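Local coordinates for protein dioxygenase (Pseudomonas brassicacearum, PDB 5V2D) that probably cleaves the central double bond of lignin-derived stilbenes with dioxygen at an iron centre, as in related carotenoid cleavage oxygenases, at residues A[266-274]-A[324-333]; A[290-298]-A[352-363]. One frame throughout, in Å; residues are numbered along the deposited sequence.

Interaction 1. Residues A[266-274]-A[324-333]; sequences GPHFQWQPD and GNIFYFFPQA
Trp-271 lies flat against Asn-325, an indole and a carboxamide whose planes are only 3° apart. Asn-325 CB stands 3.5 Å from the centroid of the five-membered ring of Trp-271, a CH-pi contact over the face, while OD1 reaches over the benzo side near CE3 and ND2 approaches Trp-271 CB. Because CG of Asn-325 is anti to the backbone N (chi1 -174°), the amide is laid along the indole. At the indole edge Gln-332 brings its amide in almost coplanar, OE1 3.7 Å from Trp-271 CD1; its NE2 is held by Asp-334, as Trp-271 NE1 is by Asp-299. An aromatic pair lies beside this stack: Phe-269 turns its edge to the face of Phe-330, centroids 5.1 Å apart and planes at 71°. The opposite face of Phe-330 is covered by Phe-329, whose side chain is about 11 Å from the bound iron. In the seven-bladed beta-propeller of this family, loops extend over the face where the iron sits, and 324-333 is probably one of them, anchored here on the short strand 269-271. One direct backbone hydrogen bond spans the pair, Trp-271 N to Phe-330 O at 3.2 Å, supplemented by two waters, one joining Phe-269 O to Pro-331 O, the other Trp-271 O to Ala-333 N. Farther out, Asn-325 OD1 accepts from Phe-327 N, 2.9 Å away, in an Asx turn that fixes the stacked amide. On the strand side, Gln-272 NE2 meets a lone pair of Gln-270 OE1 in plane, at 2.9 Å.

Interaction 2. Residues A[290-298]-A[352-363]; sequences DVRWFKGPM and FDLNSGRDEVEP
Phe-294 lies at the apolar centre, with Phe-352 over one face of its ring. The edge of Phe-352 is directed at that face, centroids 5.3 Å apart and planes at 61°, and Phe-352 CB sits above the middle of the Phe-294 ring. Leu-354 comes in at the rim, CD1 3.9 Å from Phe-294 CZ, and Val-361 CG1 meets Phe-294 CD1 obliquely at 4.0 Å. CG of Phe-294 lies beside the backbone N (chi1 -68°), which brings the ring face under Phe-352 CB and turns its edge toward Leu-354 CD1. An alanine here is likely to leave a gap between Phe-352, Leu-354 and Val-361, and to deprive the Phe-352 edge of the ring face it packs on. Farther along the strand, Pro-297 CD touches Pro-363 CD at 4.1 Å. The backbone clasps the core through Lys-295, whose N donates to Asp-359 O and whose O accepts from Val-361 N, both at 2.8 Å; this is a single bridge of parallel type, opposite Glu-360. At the polar edge Lys-295 NZ makes a long salt bridge with Asp-359 OD1, 3.8 Å apart. In one of its two conformers Arg-292 NH1 donates to Leu-354 O at 2.9 Å, a bond that is therefore doubtful as a permanent link. An Asx turn at Asp-353 and an ST turn at Ser-356 shape the loop that returns the chain to this edge. Strand 292-298 is outermost in its four-stranded sheet, and the contact joins it to the next sheet along the chain, the blade-to-blade packing of a beta-propeller.

The four segments alternate along the chain, 266-274, 290-298, 324-333 and 352-363, so the two contacts interlock in sequence although their centres are 24 Å apart. Both second segments draw on the antiparallel sheet built from 301-311, 314-322, 345-353 and 364-365: interaction 1 uses the long connection between its second and third strands, interaction 2 the end of 345-353 and the loop from it to 364-365. That sheet also carries the iron ligand His-304. The first segments touch each other, Asp-274 O lying 3.5 Å from Met-298 SD. Interaction 2 thus joins the edge strand 292-298 to the next sheet, while interaction 1 joins the 255-257/269-271 pair to the 324-333 loop.

Interaction 1. Residues A[266-274]-A[324-333]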
loop_
_atom_site.group_PDB
_atom_site.type_symbol
_atom_site.label_atom_id
_atom_site.label_comp_id
_atom_site.label_asym_id
_atom_site.label_seq_id
_atom_site.Cartn_x
_atom_site.Cartn_y
_atom_site.Cartn_z
ATOM N N GLY A 266 24.686 -3.415 1.750
ATOM C CA GLY A 266 24.026 -2.269 1.167
ATOM C C GLY A 266 22.499 -2.486 0.921
ATOM O O GLY A 266 21.920 -3.523 1.260
ATOM N N PRO A 267 21.836 -1.450 0.400
ATOM C CA PRO A 267 20.392 -1.527 0.190
ATOM C C PRO A 267 19.956 -2.511 -0.870
ATOM O O PRO A 267 20.675 -2.772 -1.838
ATOM C CB PRO A 267 20.022 -0.097 -0.210
ATOM C CG PRO A 267 21.232 0.775 0.160
ATOM C CD PRO A 267 22.387 -0.147 -0.089
ATOM N N HIS A 268 18.743 -3.054 -0.713
ATOM C CA HIS A 268 18.183 -3.997 -1.699
ATOM C C HIS A 268 18.015 -3.344 -3.072
ATOM O O HIS A 268 18.337 -3.950 -4.067
ATOM C CB HIS A 268 16.865 -4.525 -1.206
ATOM C CG HIS A 268 16.254 -5.614 -2.054
ATOM N ND1 HIS A 268 16.232 -6.925 -1.649
ATOM C CD2 HIS A 268 15.574 -5.548 -3.222
ATOM C CE1 HIS A 268 15.595 -7.631 -2.572
ATOM N NE2 HIS A 268 15.225 -6.830 -3.551
ATOM N N PHE A 269 17.541 -2.114 -3.101
ATOM C CA PHE A 269 17.309 -1.377 -4.334
ATOM C C PHE A 269 18.197 -0.118 -4.416
ATOM O O PHE A 269 18.536 0.467 -3.393
ATOM C CB PHE A 269 15.858 -0.839 -4.371
ATOM C CG PHE A 269 14.808 -1.910 -4.457
ATOM C CD1 PHE A 269 14.608 -2.604 -5.632
ATOM C CD2 PHE A 269 14.039 -2.221 -3.366
ATOM C CE1 PHE A 269 13.616 -3.582 -5.715
ATOM C CE2 PHE A 269 13.056 -3.206 -3.423
ATOM C CZ PHE A 269 12.866 -3.892 -4.604
ATOM N N GLN A 270 18.420 0.316 -5.643
ATOM C CA GLN A 270 19.113 1.565 -5.936
ATOM C C GLN A 270 18.458 2.308 -7.093
ATOM O O GLN A 270 18.253 1.755 -8.164
ATOM C CB GLN A 270 20.570 1.201 -6.336
ATOM C CG GLN A 270 21.476 2.419 -6.502
ATOM C CD GLN A 270 22.868 2.041 -6.954
ATOM O OE1 GLN A 270 23.085 1.706 -8.119
ATOM N NE2 GLN A 270 23.770 2.058 -6.043
ATOM N N TRP A 271 18.176 3.568 -6.906
ATOM C CA TRP A 271 17.598 4.400 -7.984
ATOM C C TRP A 271 18.578 4.608 -9.120
ATOM O O TRP A 271 19.748 4.836 -8.860
ATOM C CB TRP A 271 17.214 5.734 -7.409
ATOM C CG TRP A 271 16.560 6.651 -8.384
ATOM C CD1 TRP A 271 17.118 7.739 -8.986
ATOM C CD2 TRP A 271 15.230 6.582 -8.812
ATOM N NE1 TRP A 271 16.220 8.327 -9.785
ATOM C CE2 TRP A 271 15.034 7.650 -9.699
ATOM C CE3 TRP A 271 14.143 5.717 -8.508
ATOM C CZ2 TRP A 271 13.799 7.902 -10.308
ATOM C CZ3 TRP A 271 12.915 5.976 -9.139
ATOM C CH2 TRP A 271 12.768 7.038 -10.028
ATOM N N GLN A 272 18.074 4.475 -10.342
ATOM C CA GLN A 272 18.823 4.650 -11.592
ATOM C C GLN A 272 18.164 5.833 -12.301
ATOM O O GLN A 272 17.071 5.726 -12.780
ATOM C CB GLN A 272 18.751 3.418 -12.438
ATOM C CG GLN A 272 19.173 2.130 -11.721
ATOM C CD GLN A 272 20.565 2.211 -11.104
ATOM O OE1 GLN A 272 21.406 2.683 -11.737
ATOM N NE2 GLN A 272 20.760 1.796 -9.867
ATOM N N PRO A 273 18.799 7.013 -12.276
ATOM C CA PRO A 273 18.164 8.203 -12.843
ATOM C C PRO A 273 18.123 8.291 -14.386
ATOM O O PRO A 273 17.505 9.151 -14.931
ATOM C CB PRO A 273 19.036 9.344 -12.289
ATOM C CG PRO A 273 20.391 8.725 -12.192
ATOM C CD PRO A 273 20.106 7.341 -11.672
ATOM N N ASP A 274 18.740 7.358 -15.068
ATOM C CA ASP A 274 18.879 7.378 -16.527
ATOM C C ASP A 274 18.296 6.090 -17.108
ATOM O O ASP A 274 18.745 5.593 -18.111
ATOM C CB ASP A 274 20.390 7.476 -16.863
ATOM C CG ASP A 274 21.206 6.375 -16.214
ATOM O OD1 ASP A 274 20.707 5.619 -15.266
ATOM O OD2 ASP A 274 22.366 6.264 -16.658
ATOM N N GLY A 324 11.026 12.064 -9.913
ATOM C CA GLY A 324 12.345 11.800 -9.324
ATOM C C GLY A 324 12.234 10.811 -8.184
ATOM O O GLY A 324 11.131 10.351 -7.882
ATOM N N ASN A 325 13.371 10.491 -7.555
ATOM C CA ASN A 325 13.417 9.488 -6.515
ATOM C C ASN A 325 12.852 10.027 -5.183
ATOM O O ASN A 325 13.482 10.861 -4.533
ATOM C CB ASN A 325 14.833 8.991 -6.263
ATOM C CG ASN A 325 14.876 7.848 -5.295
ATOM O OD1 ASN A 325 13.865 7.203 -5.092
ATOM N ND2 ASN A 325 16.039 7.605 -4.675
ATOM N N ILE A 326 11.705 9.496 -4.778
ATOM C CA ILE A 326 11.125 9.815 -3.445
ATOM C C ILE A 326 11.613 8.867 -2.316
ATOM O O ILE A 326 11.343 9.090 -1.142
ATOM C CB ILE A 326 9.587 9.765 -3.543
ATOM C CG1 ILE A 326 8.952 10.628 -2.426
ATOM C CG2 ILE A 326 9.093 8.317 -3.544
ATOM C CD1 ILE A 326 7.491 11.087 -2.690
ATOM N N PHE A 327 12.300 7.798 -2.697
ATOM C CA PHE A 327 12.789 6.791 -1.787
ATOM C C PHE A 327 14.200 7.135 -1.355
ATOM O O PHE A 327 15.177 6.645 -1.894
ATOM C CB PHE A 327 12.550 5.353 -2.374
ATOM C CG PHE A 327 11.036 4.912 -2.391
ATOM C CD1 PHE A 327 10.040 5.547 -1.570
ATOM C CD2 PHE A 327 10.612 3.883 -3.187
ATOM C CE1 PHE A 327 8.667 5.117 -1.575
ATOM C CE2 PHE A 327 9.269 3.458 -3.208
ATOM C CZ PHE A 327 8.287 4.058 -2.398
ATOM N N TYR A 328 14.279 7.976 -0.305
ATOM C CA TYR A 328 15.582 8.387 0.252
ATOM C C TYR A 328 16.440 7.200 0.718
ATOM O O TYR A 328 17.644 7.291 0.655
ATOM C CB TYR A 328 15.428 9.514 1.338
ATOM C CG TYR A 328 14.744 9.016 2.599
ATOM C CD1 TYR A 328 13.330 9.152 2.795
ATOM C CD2 TYR A 328 15.494 8.304 3.560
ATOM C CE1 TYR A 328 12.705 8.616 3.930
ATOM C CE2 TYR A 328 14.884 7.769 4.703
ATOM C CZ TYR A 328 13.493 7.923 4.884
ATOM O OH TYR A 328 12.956 7.331 6.051
ATOM N N PHE A 329 15.837 6.048 1.087
ATOM C CA PHE A 329 16.574 4.849 1.578
ATOM C C PHE A 329 17.023 3.944 0.471
ATOM O O PHE A 329 17.681 2.888 0.700
ATOM C CB PHE A 329 15.651 4.070 2.581
ATOM C CG PHE A 329 14.179 4.093 2.208
ATOM C CD1 PHE A 329 13.333 5.064 2.681
ATOM C CD2 PHE A 329 13.665 3.164 1.317
ATOM C CE1 PHE A 329 11.975 5.124 2.293
ATOM C CE2 PHE A 329 12.290 3.218 0.950
ATOM C CZ PHE A 329 11.459 4.182 1.416
ATOM N N PHE A 330 16.676 4.303 -0.780
ATOM C CA PHE A 330 17.264 3.623 -1.935
ATOM C C PHE A 330 17.974 4.650 -2.847
ATOM O O PHE A 330 17.619 4.809 -3.984
ATOM C CB PHE A 330 16.208 2.869 -2.779
ATOM C CG PHE A 330 15.320 1.892 -1.979
ATOM C CD1 PHE A 330 15.886 0.980 -1.087
ATOM C CD2 PHE A 330 13.934 1.849 -2.175
ATOM C CE1 PHE A 330 15.097 0.088 -0.400
ATOM C CE2 PHE A 330 13.145 0.939 -1.517
ATOM C CZ PHE A 330 13.723 0.077 -0.594
ATOM N N PRO A 331 18.991 5.339 -2.312
ATOM C CA PRO A 331 19.589 6.440 -3.079
ATOM C C PRO A 331 20.289 5.937 -4.305
ATOM O O PRO A 331 20.720 4.734 -4.361
ATOM C CB PRO A 331 20.604 7.076 -2.090
ATOM C CG PRO A 331 20.983 5.918 -1.185
ATOM C CD PRO A 331 19.665 5.135 -1.014
ATOM N N GLN A 332 20.402 6.812 -5.301
ATOM C CA GLN A 332 21.291 6.490 -6.417
ATOM C C GLN A 332 22.751 6.301 -5.998
ATOM O O GLN A 332 23.103 6.607 -4.864
ATOM C CB GLN A 332 21.181 7.529 -7.537
ATOM C CG GLN A 332 21.442 8.968 -7.111
ATOM C CD GLN A 332 21.179 9.926 -8.233
ATOM O OE1 GLN A 332 20.084 10.004 -8.764
ATOM N NE2 GLN A 332 22.184 10.680 -8.588
ATOM N N ALA A 333 23.554 5.745 -6.897
ATOM C CA ALA A 333 24.957 5.336 -6.621
ATOM C C ALA A 333 25.774 6.500 -6.017
ATOM O O ALA A 333 26.409 6.299 -4.987
ATOM C CB ALA A 333 25.648 4.792 -7.851
HETATM O O HOH W 1 20.587 2.293 -2.853
HETATM O O HOH W 2 22.437 4.965 -9.142
#

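Interaction 2. Residues A[290-298]-A[352-363]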
loop_
_atom_site.group_PDB
_atom_site.type_symbol
_atom_site.label_atom_id
_atom_site.label_comp_id
_atom_site.label_asym_id
_atom_site.label_seq_id
_atom_site.Cartn_x
_atom_site.Cartn_y
_atom_site.Cartn_z
ATOM N N ASP A 290 3.500 -13.228 -25.736
ATOM C CA ASP A 290 2.585 -12.141 -26.044
ATOM C C ASP A 290 2.977 -10.833 -25.322
ATOM O O ASP A 290 2.366 -9.777 -25.593
ATOM C CB ASP A 290 1.167 -12.515 -25.614
ATOM C CG ASP A 290 0.631 -13.863 -26.261
ATOM O OD1 ASP A 290 0.889 -14.037 -27.441
ATOM O OD2 ASP A 290 -0.000 -14.779 -25.616
ATOM N N VAL A 291 3.976 -10.878 -24.434
ATOM C CA VAL A 291 4.319 -9.698 -23.681
ATOM C C VAL A 291 4.815 -8.610 -24.593
ATOM O O VAL A 291 5.593 -8.893 -25.451
ATOM C CB VAL A 291 5.414 -9.989 -22.635
ATOM C CG1 VAL A 291 5.902 -8.677 -21.988
ATOM C CG2 VAL A 291 4.879 -10.933 -21.587
ATOM N N ARG A 292 4.359 -7.379 -24.424
ATOM C CA ARG A 292 4.913 -6.225 -25.141
ATOM C C ARG A 292 5.459 -5.222 -24.156
ATOM O O ARG A 292 4.830 -4.980 -23.101
ATOM C CB ARG A 292 3.837 -5.515 -25.944
ATOM C CG ARG A 292 3.464 -6.270 -27.240
ATOM C CD ARG A 292 4.493 -5.929 -28.347
ATOM N NE ARG A 292 4.342 -4.497 -28.561
ATOM C CZ ARG A 292 3.296 -3.977 -29.180
ATOM N NH1 ARG A 292 2.308 -4.752 -29.691
ATOM N NH2 ARG A 292 3.240 -2.675 -29.247
ATOM N N TRP A 293 6.569 -4.572 -24.506
ATOM C CA TRP A 293 7.237 -3.606 -23.619
ATOM C C TRP A 293 7.062 -2.176 -24.084
ATOM O O TRP A 293 7.139 -1.885 -25.308
ATOM C CB TRP A 293 8.705 -3.960 -23.537
ATOM C CG TRP A 293 8.898 -5.270 -22.760
ATOM C CD1 TRP A 293 8.979 -6.534 -23.296
ATOM C CD2 TRP A 293 9.007 -5.426 -21.354
ATOM N NE1 TRP A 293 9.123 -7.441 -22.310
ATOM C CE2 TRP A 293 9.158 -6.803 -21.104
ATOM C CE3 TRP A 293 9.005 -4.532 -20.270
ATOM C CZ2 TRP A 293 9.319 -7.331 -19.807
ATOM C CZ3 TRP A 293 9.173 -5.078 -18.955
ATOM C CH2 TRP A 293 9.315 -6.444 -18.766
ATOM N N PHE A 294 6.788 -1.271 -23.155
ATOM C CA PHE A 294 6.677 0.126 -23.497
ATOM C C PHE A 294 7.589 0.890 -22.557
ATOM O O PHE A 294 7.791 0.475 -21.382
ATOM C CB PHE A 294 5.281 0.624 -23.328
ATOM C CG PHE A 294 4.288 0.050 -24.310
ATOM C CD1 PHE A 294 3.914 0.771 -25.441
ATOM C CD2 PHE A 294 3.716 -1.203 -24.063
ATOM C CE1 PHE A 294 3.003 0.248 -26.334
ATOM C CE2 PHE A 294 2.856 -1.801 -24.957
ATOM C CZ PHE A 294 2.445 -1.050 -26.094
ATOM N N LYS A 295 8.089 2.032 -22.998
ATOM C CA LYS A 295 9.019 2.849 -22.256
ATOM C C LYS A 295 8.517 4.241 -22.046
ATOM O O LYS A 295 8.192 4.938 -23.001
ATOM C CB LYS A 295 10.311 3.023 -23.049
ATOM C CG LYS A 295 11.109 1.763 -23.170
ATOM C CD LYS A 295 12.228 2.008 -24.199
ATOM C CE LYS A 295 13.519 1.242 -23.878
ATOM N NZ LYS A 295 14.055 0.950 -25.214
ATOM N N GLY A 296 8.625 4.718 -20.814
ATOM C CA GLY A 296 8.265 6.065 -20.435
ATOM C C GLY A 296 9.529 6.860 -20.092
ATOM O O GLY A 296 10.630 6.385 -20.254
ATOM N N PRO A 297 9.368 8.092 -19.647
ATOM C CA PRO A 297 10.481 8.931 -19.277
ATOM C C PRO A 297 11.415 8.395 -18.220
ATOM O O PRO A 297 11.036 7.622 -17.306
ATOM C CB PRO A 297 9.796 10.196 -18.711
ATOM C CG PRO A 297 8.459 10.239 -19.394
ATOM C CD PRO A 297 8.078 8.807 -19.549
ATOM N N MET A 298 12.646 8.889 -18.290
ATOM C CA MET A 298 13.632 8.605 -17.273
ATOM C C MET A 298 13.417 9.502 -16.085
ATOM O O MET A 298 12.748 10.523 -16.165
ATOM C CB MET A 298 15.045 8.833 -17.801
ATOM C CG MET A 298 15.365 7.984 -19.024
ATOM S SD MET A 298 17.051 8.278 -19.665
ATOM C CE MET A 298 17.328 10.054 -19.460
ATOM N N PHE A 352 -1.326 2.744 -23.579
ATOM C CA PHE A 352 -0.440 1.764 -24.203
ATOM C C PHE A 352 -1.246 1.236 -25.421
ATOM O O PHE A 352 -2.196 0.477 -25.271
ATOM C CB PHE A 352 -0.073 0.615 -23.253
ATOM C CG PHE A 352 0.582 1.079 -21.993
ATOM C CD1 PHE A 352 -0.166 1.211 -20.826
ATOM C CD2 PHE A 352 1.866 1.539 -21.979
ATOM C CE1 PHE A 352 0.428 1.615 -19.651
ATOM C CE2 PHE A 352 2.460 1.973 -20.815
ATOM C CZ PHE A 352 1.727 2.027 -19.636
ATOM N N ASP A 353 -0.846 1.697 -26.595
ATOM C CA ASP A 353 -1.533 1.367 -27.840
ATOM C C ASP A 353 -0.827 0.179 -28.417
ATOM O O ASP A 353 0.333 0.329 -28.934
ATOM C CB ASP A 353 -1.502 2.540 -28.807
ATOM C CG ASP A 353 -2.338 2.270 -30.100
ATOM O OD1 ASP A 353 -2.786 1.105 -30.359
ATOM O OD2 ASP A 353 -2.671 3.289 -30.743
ATOM N N LEU A 354 -1.469 -0.993 -28.294
ATOM C CA LEU A 354 -0.814 -2.205 -28.702
ATOM C C LEU A 354 -0.616 -2.294 -30.277
ATOM O O LEU A 354 0.135 -3.134 -30.747
ATOM C CB LEU A 354 -1.644 -3.399 -28.244
ATOM C CG LEU A 354 -1.346 -4.262 -27.026
ATOM C CD1 LEU A 354 0.029 -4.051 -26.349
ATOM C CD2 LEU A 354 -2.536 -4.252 -26.064
ATOM N N ASN A 355 -1.378 -1.474 -30.995
ATOM C CA ASN A 355 -1.307 -1.480 -32.501
ATOM C C ASN A 355 -0.466 -0.412 -33.085
ATOM O O ASN A 355 -0.597 -0.051 -34.264
ATOM C CB ASN A 355 -2.703 -1.308 -33.046
ATOM C CG ASN A 355 -3.555 -2.468 -32.679
ATOM O OD1 ASN A 355 -3.033 -3.589 -32.678
ATOM N ND2 ASN A 355 -4.772 -2.205 -32.220
ATOM N N SER A 356 0.338 0.202 -32.277
ATOM C CA SER A 356 1.071 1.393 -32.770
ATOM C C SER A 356 2.511 0.905 -33.033
ATOM O O SER A 356 2.967 -0.210 -32.619
ATOM C CB SER A 356 0.953 2.532 -31.779
ATOM O OG SER A 356 2.217 2.760 -31.126
ATOM N N GLY A 357 3.226 1.732 -33.754
ATOM C CA GLY A 357 4.655 1.448 -34.028
ATOM C C GLY A 357 5.577 1.754 -32.842
ATOM O O GLY A 357 6.648 1.272 -32.795
ATOM N N ARG A 358 5.084 2.520 -31.865
ATOM C CA ARG A 358 5.884 3.269 -30.948
ATOM C C ARG A 358 5.723 2.538 -29.598
ATOM O O ARG A 358 4.648 2.253 -29.001
ATOM C CB ARG A 358 5.539 4.772 -30.739
ATOM C CG ARG A 358 4.916 5.583 -31.867
ATOM C CD ARG A 358 4.074 6.721 -31.263
ATOM N NE ARG A 358 2.777 6.228 -30.750
ATOM C CZ ARG A 358 2.445 5.928 -29.470
ATOM N NH1 ARG A 358 1.219 5.474 -29.197
ATOM N NH2 ARG A 358 3.297 6.076 -28.451
ATOM N N ASP A 359 6.922 2.287 -29.176
ATOM C CA ASP A 359 7.406 1.849 -27.911
ATOM C C ASP A 359 7.334 2.918 -26.786
ATOM O O ASP A 359 7.218 2.563 -25.624
ATOM C CB ASP A 359 8.898 1.858 -28.238
ATOM C CG ASP A 359 9.647 0.833 -27.593
ATOM O OD1 ASP A 359 10.841 1.051 -27.329
ATOM O OD2 ASP A 359 9.113 -0.281 -27.453
ATOM N N GLU A 360 7.435 4.192 -27.176
ATOM C CA GLU A 360 7.670 5.333 -26.265
ATOM C C GLU A 360 6.316 5.879 -25.827
ATOM O O GLU A 360 5.438 6.036 -26.647
ATOM C CB GLU A 360 8.469 6.451 -26.945
ATOM C CG GLU A 360 9.703 5.984 -27.732
ATOM C CD GLU A 360 10.988 5.889 -26.906
ATOM O OE1 GLU A 360 11.411 6.960 -26.423
ATOM O OE2 GLU A 360 11.623 4.790 -26.765
ATOM N N VAL A 361 6.129 6.123 -24.536
ATOM C CA VAL A 361 4.856 6.661 -24.021
ATOM C C VAL A 361 5.176 7.819 -23.134
ATOM O O VAL A 361 6.206 7.846 -22.409
ATOM C CB VAL A 361 4.018 5.611 -23.214
ATOM C CG1 VAL A 361 3.486 4.526 -24.135
ATOM C CG2 VAL A 361 4.859 4.894 -22.166
ATOM N N GLU A 362 4.281 8.789 -23.191
ATOM C CA GLU A 362 4.271 9.873 -22.281
ATOM C C GLU A 362 2.949 9.897 -21.494
ATOM O O GLU A 362 1.894 9.743 -22.070
ATOM C CB GLU A 362 4.575 11.163 -23.012
ATOM C CG GLU A 362 6.105 11.316 -22.978
ATOM C CD GLU A 362 6.648 12.447 -23.804
ATOM O OE1 GLU A 362 6.040 13.550 -23.853
ATOM O OE2 GLU A 362 7.714 12.214 -24.401
ATOM N N PRO A 363 3.062 10.133 -20.189
ATOM C CA PRO A 363 1.869 10.172 -19.376
ATOM C C PRO A 363 1.177 11.546 -19.523
ATOM O O PRO A 363 1.853 12.527 -19.774
ATOM C CB PRO A 363 2.462 9.988 -17.952
ATOM C CG PRO A 363 3.818 10.652 -18.022
ATOM C CD PRO A 363 4.314 10.302 -19.383
#